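Local coordinates for catechol 1,2 dioxygenase (Acinetobacter radioresistens, PDB 2XSU), which probably cleaves the ring of catechol between its two hydroxyl-bearing carbons, using ferric iron and dioxygen to give cis,cis-muconate, at residues L15-Q18 with M19-T23; G128-S131 with D132-D135; V230-P233 with G234-K237. The protein carries 1 engineered substitution. All coordinates share one frame; numbering follows the deposited sequence.

Interaction 1: L15-Q18 with M19-T23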
ATOM      1  N   LEU A  15      -4.001  -3.477 -23.096  1.00 13.39           N
ATOM      2  CA  LEU A  15      -3.425  -4.467 -22.158  1.00 13.00           C
ATOM      3  C   LEU A  15      -4.173  -4.540 -20.818  1.00 12.95           C
ATOM      4  O   LEU A  15      -4.492  -5.626 -20.321  1.00 12.21           O
ATOM      5  CB  LEU A  15      -1.951  -4.152 -21.911  1.00 13.68           C
ATOM      6  CG  LEU A  15      -0.975  -4.498 -23.028  1.00 16.88           C
ATOM      7  CD1 LEU A  15       0.380  -3.869 -22.704  1.00 18.05           C
ATOM      8  CD2 LEU A  15      -0.844  -6.013 -23.162  1.00 19.59           C
ATOM      9  N   VAL A  16      -4.455  -3.371 -20.241  1.00 12.53           N
ATOM     10  CA  VAL A  16      -5.202  -3.329 -18.973  1.00 12.74           C
ATOM     11  C   VAL A  16      -6.584  -3.984 -19.126  1.00 13.06           C
ATOM     12  O   VAL A  16      -7.016  -4.742 -18.233  1.00 12.54           O
ATOM     13  CB  VAL A  16      -5.308  -1.883 -18.434  1.00 12.89           C
ATOM     14  CG1 VAL A  16      -6.252  -1.823 -17.220  1.00 14.05           C
ATOM     15  CG2 VAL A  16      -3.955  -1.398 -17.978  1.00 13.51           C
ATOM     16  N   LYS A  17      -7.252  -3.702 -20.255  1.00 13.83           N
ATOM     17  CA  LYS A  17      -8.567  -4.293 -20.541  1.00 13.82           C
ATOM     18  C   LYS A  17      -8.466  -5.812 -20.684  1.00 14.02           C
ATOM     19  O   LYS A  17      -9.276  -6.556 -20.111  1.00 13.52           O
ATOM     20  CB  LYS A  17      -9.186  -3.655 -21.793  1.00 14.54           C
ATOM     21  CG  LYS A  17     -10.557  -4.204 -22.137  1.00 16.97           C
ATOM     22  CD  LYS A  17     -11.140  -3.477 -23.339  1.00 19.74           C
ATOM     23  CE  LYS A  17     -12.523  -4.019 -23.660  1.00 20.93           C
ATOM     24  NZ  LYS A  17     -12.420  -5.294 -24.417  1.00 22.48           N
ATOM     25  N   GLN A  18      -7.477  -6.269 -21.442  1.00 13.93           N
ATOM     26  CA  GLN A  18      -7.294  -7.707 -21.666  1.00 15.18           C
ATOM     27  C   GLN A  18      -7.105  -8.458 -20.356  1.00 14.05           C
ATOM     28  O   GLN A  18      -7.662  -9.546 -20.166  1.00 14.78           O
ATOM     29  CB  GLN A  18      -6.081  -7.937 -22.545  1.00 15.55           C
ATOM     30  CG  GLN A  18      -6.344  -7.592 -23.989  1.00 20.32           C
ATOM     31  CD  GLN A  18      -5.070  -7.472 -24.795  1.00 26.42           C
ATOM     32  OE1 GLN A  18      -4.027  -8.030 -24.430  1.00 29.71           O
ATOM     33  NE2 GLN A  18      -5.149  -6.745 -25.912  1.00 29.22           N
ATOM     34  N   MET A  19      -6.327  -7.863 -19.446  1.00 13.04           N
ATOM     35  CA  MET A  19      -5.994  -8.519 -18.185  1.00 12.67           C
ATOM     36  C   MET A  19      -7.067  -8.405 -17.101  1.00 12.56           C
ATOM     37  O   MET A  19      -7.279  -9.351 -16.315  1.00 13.49           O
ATOM     38  CB  MET A  19      -4.624  -8.024 -17.680  1.00 12.53           C
ATOM     39  CG  MET A  19      -3.473  -8.338 -18.652  1.00 13.61           C
ATOM     40  SD  MET A  19      -1.816  -7.937 -18.040  1.00 13.88           S
ATOM     41  CE  MET A  19      -1.975  -6.154 -17.863  1.00 11.84           C
ATOM     42  N   ASN A  20      -7.778  -7.278 -17.065  1.00 11.61           N
ATOM     43  CA  ASN A  20      -8.620  -6.966 -15.905  1.00 12.60           C
ATOM     44  C   ASN A  20     -10.123  -6.896 -16.169  1.00 14.06           C
ATOM     45  O   ASN A  20     -10.929  -6.896 -15.218  1.00 14.82           O
ATOM     46  CB  ASN A  20      -8.131  -5.684 -15.203  1.00 12.55           C
ATOM     47  CG  ASN A  20      -6.809  -5.908 -14.490  1.00 12.58           C
ATOM     48  OD1 ASN A  20      -6.765  -6.551 -13.447  1.00 13.49           O
ATOM     49  ND2 ASN A  20      -5.714  -5.415 -15.084  1.00 12.93           N
ATOM     50  N   VAL A  21     -10.484  -6.870 -17.454  1.00 14.58           N
ATOM     51  CA  VAL A  21     -11.889  -6.694 -17.865  1.00 15.37           C
ATOM     52  C   VAL A  21     -12.368  -7.901 -18.688  1.00 15.20           C
ATOM     53  O   VAL A  21     -13.390  -8.520 -18.324  1.00 16.36           O
ATOM     54  CB  VAL A  21     -12.076  -5.392 -18.662  1.00 14.93           C
ATOM     55  CG1 VAL A  21     -13.505  -5.267 -19.185  1.00 17.31           C
ATOM     56  CG2 VAL A  21     -11.728  -4.180 -17.802  1.00 17.23           C
ATOM     57  N   ASP A  22     -11.617  -8.251 -19.731  1.00 15.89           N
ATOM     58  CA  ASP A  22     -11.935  -9.416 -20.594  1.00 16.67           C
ATOM     59  C   ASP A  22     -11.990 -10.723 -19.811  1.00 17.95           C
ATOM     60  O   ASP A  22     -12.719 -11.656 -20.202  1.00 18.72           O
ATOM     61  CB  ASP A  22     -10.948  -9.569 -21.764  1.00 16.89           C
ATOM     62  CG  ASP A  22     -10.996  -8.391 -22.750  1.00 18.63           C
ATOM     63  OD1 ASP A  22     -11.900  -7.522 -22.625  1.00 20.65           O
ATOM     64  OD2 ASP A  22     -10.098  -8.322 -23.617  1.00 21.97           O
ATOM     65  N   THR A  23     -11.199 -10.803 -18.733  1.00 16.56           N
ATOM     66  CA  THR A  23     -11.158 -11.966 -17.849  1.00 16.26           C
ATOM     67  C   THR A  23     -12.330 -12.092 -16.862  1.00 17.11           C
ATOM     68  O   THR A  23     -12.454 -13.121 -16.180  1.00 18.47           O
ATOM     69  CB  THR A  23      -9.860 -11.943 -17.035  1.00 16.03           C
ATOM     70  OG1 THR A  23      -9.746 -10.646 -16.455  1.00 14.98           O
ATOM     71  CG2 THR A  23      -8.636 -12.213 -17.945  1.00 17.01           C
TER
HETATM   72  O   HOH W   1      -9.861  -6.828 -25.610  1.00 27.52           O
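L15 offers its carbonyl oxygen to the backbone N of M19, an ordinary i to i+4 helical bond, and the thioether chain of M19 folds back over the same carbonyl. M19 CG comes within 3.3 Å of L15 O, and the bend at the last torsion turns the methyl CE back toward this carbonyl too. A long, flexible methionine suits this buried place, where it also meets F44 of helix 30-49 and F256 of the second subunit.

V16 O receives the backbone N of N20 at 2.9 Å and, weakly, the amide ND2 of N20 at 3.5 Å. That amide has its stronger partner across the dimer, L80 O of the second subunit, so asparagine can serve a carbonyl of each chain. V16 packs on F44, an apolar residue for the buried side of the helix.

Near the C-terminal end of helix 9-20, the K17 carbonyl serves two donors from opposite faces of its plane: V21 N in the usual i+4 bond, somewhat bent, and D22 N in an i+5 bond of the closing turn, nearly straight (172°). The K17 chain leaves with CG anti to N (chi1 -179°), stays extended as far as CE, and bends only at chi4, which brings NZ to D22 OD1 at 2.9 Å, on the syn lone pair. Lysine is long enough to arch its amine over to the carboxylate at this exposed helix end, the two side chains meeting at about a right angle in a salt bridge. A water accepts weakly from NZ and donates to D22 OD2.

Q18 lies alongside D22, its aliphatic CG 3.8 Å from D22 OD2, with amide and carboxylate planes 26° apart. Its backbone O has the T23 methyl CG2 nearby, while T23 OG1 donates to M19 O.

Interaction 2: G128-S131 with D132-D135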
ATOM      1  N   GLY A 128      -4.560  13.816  35.044  1.00 15.45           N
ATOM      2  CA  GLY A 128      -3.737  14.504  36.045  1.00 16.24           C
ATOM      3  C   GLY A 128      -2.307  13.985  36.173  1.00 16.13           C
ATOM      4  O   GLY A 128      -1.522  14.519  36.990  1.00 16.12           O
ATOM      5  N   SER A 129      -1.942  12.973  35.371  1.00 16.43           N
ATOM      6  CA  SER A 129      -0.607  12.356  35.463  1.00 16.58           C
ATOM      7  C   SER A 129       0.536  13.254  35.002  1.00 16.91           C
ATOM      8  O   SER A 129       1.712  12.936  35.237  1.00 18.73           O
ATOM      9  CB  SER A 129      -0.537  11.028  34.712  1.00 17.44           C
ATOM     10  OG  SER A 129      -0.717  11.221  33.315  1.00 18.78           O
ATOM     11  N   GLU A 130       0.187  14.361  34.350  1.00 15.93           N
ATOM     12  CA  GLU A 130       1.187  15.344  33.916  1.00 15.71           C
ATOM     13  C   GLU A 130       1.047  16.692  34.633  1.00 17.03           C
ATOM     14  O   GLU A 130       1.571  17.691  34.162  1.00 16.55           O
ATOM     15  CB  GLU A 130       1.087  15.569  32.396  1.00 15.33           C
ATOM     16  CG  GLU A 130       1.295  14.309  31.568  1.00 15.33           C
ATOM     17  CD  GLU A 130       1.541  14.612  30.085  1.00 16.59           C
ATOM     18  OE1 GLU A 130       0.761  15.388  29.491  1.00 15.53           O
ATOM     19  OE2 GLU A 130       2.516  14.066  29.518  1.00 18.53           O
ATOM     20  N   SER A 131       0.358  16.732  35.768  1.00 17.94           N
ATOM     21  CA  SER A 131      -0.010  18.008  36.375  1.00 19.70           C
ATOM     22  C   SER A 131       1.187  18.844  36.842  1.00 19.82           C
ATOM     23  O   SER A 131       1.063  20.058  36.990  1.00 21.75           O
ATOM     24  CB  SER A 131      -1.024  17.808  37.507  1.00 20.22           C
ATOM     25  OG  SER A 131      -0.427  17.052  38.561  0.50 21.27           O
ATOM     26  N   ASP A 132       2.335  18.199  37.043  1.00 19.61           N
ATOM     27  CA  ASP A 132       3.539  18.918  37.482  1.00 19.81           C
ATOM     28  C   ASP A 132       4.470  19.234  36.318  1.00 18.85           C
ATOM     29  O   ASP A 132       5.598  19.722  36.526  1.00 18.41           O
ATOM     30  CB  ASP A 132       4.301  18.140  38.568  1.00 21.43           C
ATOM     31  CG  ASP A 132       3.537  18.037  39.887  1.00 24.95           C
ATOM     32  OD1 ASP A 132       2.686  18.911  40.212  1.00 28.57           O
ATOM     33  OD2 ASP A 132       3.808  17.048  40.616  1.00 32.05           O
ATOM     34  N   LYS A 133       4.016  18.999  35.075  1.00 17.06           N
ATOM     35  CA  LYS A 133       4.914  19.198  33.928  1.00 17.28           C
ATOM     36  C   LYS A 133       4.300  19.811  32.678  1.00 16.50           C
ATOM     37  O   LYS A 133       4.968  19.923  31.640  1.00 17.57           O
ATOM     38  CB  LYS A 133       5.643  17.914  33.553  1.00 18.89           C
ATOM     39  CG  LYS A 133       4.754  16.783  33.073  1.00 20.35           C
ATOM     40  CD  LYS A 133       5.631  15.538  32.889  1.00 26.07           C
ATOM     41  CE  LYS A 133       4.898  14.431  32.156  1.00 28.11           C
ATOM     42  NZ  LYS A 133       5.772  13.207  31.960  1.00 29.80           N
ATOM     43  N   VAL A 134       3.050  20.217  32.776  1.00 15.35           N
ATOM     44  CA  VAL A 134       2.376  20.836  31.636  1.00 14.76           C
ATOM     45  C   VAL A 134       1.354  21.842  32.149  1.00 15.05           C
ATOM     46  O   VAL A 134       0.789  21.664  33.253  1.00 15.81           O
ATOM     47  CB  VAL A 134       1.702  19.770  30.692  1.00 13.78           C
ATOM     48  CG1 VAL A 134       0.467  19.182  31.331  1.00 15.23           C
ATOM     49  CG2 VAL A 134       1.370  20.400  29.357  1.00 13.83           C
ATOM     50  N   ASP A 135       1.120  22.887  31.348  1.00 15.11           N
ATOM     51  CA  ASP A 135       0.100  23.903  31.672  1.00 15.12           C
ATOM     52  C   ASP A 135      -1.308  23.311  31.607  1.00 14.66           C
ATOM     53  O   ASP A 135      -1.622  22.491  30.720  1.00 13.69           O
ATOM     54  CB  ASP A 135       0.139  25.092  30.699  1.00 16.93           C
ATOM     55  CG  ASP A 135       1.391  25.944  30.831  1.00 20.48           C
ATOM     56  OD1 ASP A 135       2.075  25.884  31.870  1.00 23.34           O
ATOM     57  OD2 ASP A 135       1.640  26.723  29.893  1.00 26.03           O
TER
HETATM   58  O   HOH W   2       3.290  15.388  36.693  1.00 26.96           O
HETATM   59  O   HOH W   3       3.676  11.961  30.622  1.00 24.92           O
HETATM   60  O   HOH W   4       1.975  22.276  35.707  1.00 28.40           O
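E130 O accepts the backbone N of K133 at 2.9 Å, a bond that reaches the carbonyl from above its plane (51° out of it), overlapping the type I beta turn from G128 to S131 in which S131 N bonds to G128 O. G128 has a positive phi, at which a side chain would press on the preceding carbonyl, so glycine fits. Two waters link the segments' backbones: one donates to S129 O and accepts from D132 N, and another donates to both S131 O and V134 O.

The main side-chain meeting is between E130 and K133. K133 CG sits between its backbone N and carbonyl carbon (chi1 64°), which sets it 3.5 Å from E130 O, and the rest of the lysine runs out fully extended, slanting across the glutamate. Their aliphatic parts touch, with K133 CE 3.7 Å from E130 CG. The charged ends stop short of a salt bridge, E130 OE2 and K133 NZ being 4.2 Å apart, and a water spans them: it donates to OE2 at 2.6 Å and accepts from NZ at 2.8 Å. A long chain with a charged end suits each place, since the methylenes can pack while the polar ends share a water. V134 CG1 also rests 3.8 Å from E130 CB, a methyl of the branched valine against the root of the glutamate.

E130 OE2 also takes a hydrogen bond from S163 OG, and that serine touches K133 and V134 as well. The whole stretch forms a surface loop between strands 122-124 and 136-145, with D135 leading into the latter, paired by backbone hydrogen bonding with M197 and by a salt bridge with K285.

Interaction 3: V230-P233 with G234-K237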
ATOM      1  N   VAL A 230     -18.129  17.705  15.436  1.00 11.66           N
ATOM      2  CA  VAL A 230     -19.329  18.318  16.031  1.00 13.06           C
ATOM      3  C   VAL A 230     -20.530  17.861  15.219  1.00 14.30           C
ATOM      4  O   VAL A 230     -20.538  17.965  14.005  1.00 14.28           O
ATOM      5  CB  VAL A 230     -19.245  19.862  16.122  1.00 12.71           C
ATOM      6  CG1 VAL A 230     -20.470  20.431  16.934  1.00 13.58           C
ATOM      7  CG2 VAL A 230     -17.908  20.306  16.792  1.00 12.37           C
ATOM      8  N   SER A 231     -21.549  17.335  15.895  1.00 14.92           N
ATOM      9  CA  SER A 231     -22.745  16.853  15.181  1.00 15.46           C
ATOM     10  C   SER A 231     -23.988  17.177  15.997  1.00 16.29           C
ATOM     11  O   SER A 231     -23.896  17.298  17.215  1.00 16.12           O
ATOM     12  CB  SER A 231     -22.647  15.345  14.909  1.00 16.39           C
ATOM     13  OG  SER A 231     -22.533  14.566  16.099  1.00 17.24           O
ATOM     14  N   ALA A 232     -25.138  17.297  15.316  1.00 16.56           N
ATOM     15  CA  ALA A 232     -26.422  17.550  15.988  1.00 17.94           C
ATOM     16  C   ALA A 232     -27.563  17.238  15.031  1.00 18.69           C
ATOM     17  O   ALA A 232     -27.430  17.463  13.831  1.00 19.17           O
ATOM     18  CB  ALA A 232     -26.511  18.971  16.436  1.00 17.89           C
ATOM     19  N   PRO A 233     -28.690  16.735  15.555  1.00 19.26           N
ATOM     20  CA  PRO A 233     -29.829  16.465  14.656  1.00 19.82           C
ATOM     21  C   PRO A 233     -30.235  17.693  13.875  1.00 19.46           C
ATOM     22  O   PRO A 233     -30.375  18.788  14.444  1.00 20.20           O
ATOM     23  CB  PRO A 233     -30.955  16.079  15.626  1.00 20.06           C
ATOM     24  CG  PRO A 233     -30.254  15.516  16.797  1.00 20.45           C
ATOM     25  CD  PRO A 233     -28.930  16.245  16.923  1.00 19.91           C
ATOM     26  N   GLY A 234     -30.388  17.517  12.567  1.00 20.16           N
ATOM     27  CA  GLY A 234     -30.755  18.612  11.678  1.00 20.21           C
ATOM     28  C   GLY A 234     -29.624  19.455  11.117  1.00 20.42           C
ATOM     29  O   GLY A 234     -29.864  20.380  10.328  1.00 21.18           O
ATOM     30  N   TYR A 235     -28.399  19.167  11.557  1.00 19.88           N
ATOM     31  CA  TYR A 235     -27.205  19.917  11.116  1.00 18.91           C
ATOM     32  C   TYR A 235     -26.153  19.040  10.438  1.00 17.84           C
ATOM     33  O   TYR A 235     -26.064  17.826  10.689  1.00 18.08           O
ATOM     34  CB  TYR A 235     -26.587  20.688  12.300  1.00 18.77           C
ATOM     35  CG  TYR A 235     -27.524  21.743  12.841  1.00 18.84           C
ATOM     36  CD1 TYR A 235     -27.500  23.052  12.345  1.00 20.07           C
ATOM     37  CD2 TYR A 235     -28.465  21.421  13.835  1.00 19.15           C
ATOM     38  CE1 TYR A 235     -28.386  24.021  12.829  1.00 22.38           C
ATOM     39  CE2 TYR A 235     -29.350  22.380  14.315  1.00 22.64           C
ATOM     40  CZ  TYR A 235     -29.303  23.672  13.810  1.00 22.93           C
ATOM     41  OH  TYR A 235     -30.178  24.636  14.277  1.00 27.72           O
ATOM     42  N   ARG A 236     -25.360  19.678   9.569  1.00 17.94           N
ATOM     43  CA  ARG A 236     -24.271  19.004   8.875  1.00 17.32           C
ATOM     44  C   ARG A 236     -23.134  18.701   9.863  1.00 16.25           C
ATOM     45  O   ARG A 236     -22.679  19.610  10.551  1.00 16.58           O
ATOM     46  CB  ARG A 236     -23.738  19.898   7.756  1.00 16.94           C
ATOM     47  CG  ARG A 236     -24.799  20.387   6.763  1.00 17.82           C
ATOM     48  CD  ARG A 236     -24.125  21.123   5.603  1.00 19.58           C
ATOM     49  NE  ARG A 236     -23.536  20.219   4.607  1.00 19.85           N
ATOM     50  CZ  ARG A 236     -22.385  20.459   3.966  1.00 21.07           C
ATOM     51  NH1 ARG A 236     -21.653  21.521   4.277  1.00 24.23           N
ATOM     52  NH2 ARG A 236     -21.944  19.614   3.047  1.00 20.81           N
ATOM     53  N   LYS A 237     -22.674  17.456   9.894  1.00 16.12           N
ATOM     54  CA  LYS A 237     -21.533  17.071  10.761  1.00 16.01           C
ATOM     55  C   LYS A 237     -20.267  17.808  10.324  1.00 15.20           C
ATOM     56  O   LYS A 237     -20.001  17.976   9.116  1.00 16.09           O
ATOM     57  CB  LYS A 237     -21.284  15.572  10.714  1.00 17.31           C
ATOM     58  CG  LYS A 237     -20.242  15.104  11.734  1.00 18.43           C
ATOM     59  CD  LYS A 237     -20.223  13.591  11.824  1.00 23.54           C
ATOM     60  CE  LYS A 237     -19.309  13.104  12.964  1.00 27.35           C
ATOM     61  NZ  LYS A 237     -19.560  11.654  13.264  1.00 27.64           N
TER
HETATM   62  O   HOH W   5     -24.511  16.550  12.526  1.00 20.22           O
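Y235 swings its ring back toward the first half of the turn it closes, so that CD2 stands obliquely 3.3 Å from P233 O and 4.1 Å from the methyl CB of A232. With CG anti to its own carbonyl carbon (chi1 -64°), the ring passes beside the P233 carbonyl and goes on to I151 and L293. The small methyl of A232 leaves room for the broad ring.

The chain here makes a type II beta turn from A232 to Y235, closed by Y235 N to A232 O at 3.0 Å. P233, whose ring restricts phi to about the value found here (-56°), suits the second position. G234 suits the third, as its phi of 87° would jam any side chain against the P233 carbonyl. This turn begins the beta-hairpin connection between the antiparallel strands 221-231 and 238-244 of the dioxygenase sheet.

Farther back, S231 and K237 meet through methylenes, S231 CB 4.0 Å from K237 CG. K237 CA points a C-H at V230 O, 3.5 Å away. R236 turns the other way.

Between the two arms a water takes the place of a direct bond: it accepts from A232 N at 3.0 Å and donates to Y235 O at 2.7 Å. Where the arms part, the peptide groups are therefore joined through solvent, and one direct hydrogen bond closes the turn. The side-chain contacts across the turn make no hydrogen bond; they are carbon against carbon or carbon against carbonyl, so backbone polarity mainly holds the arms together. R236 is spent beyond the hairpin, in a salt bridge with D94 and a hydrogen bond to P301 O, whereas the extended K237 makes a cation-pi contact with F229 on its own first arm.

How the interactions relate
The three contacts are local and far apart: the centres of interactions 1 and 2 lie 60 Å from each other, on opposite sides of the chain's centre, those of 1 and 3 lie 44 Å apart, and those of 2 and 3 lie 34 Å apart. Interaction 1 belongs to the helical N-terminal region, at the dimer interface, with the N20 side chain about 8 Å from a bound diacylglycerophosphoinositol lipid. Interactions 2 and 3 are loops of the dioxygenase region that holds the ferric iron: the E130 side chain is about 11 Å from that of the iron ligand Y167, and V230 about 10 Å from that of H227, on the same strand.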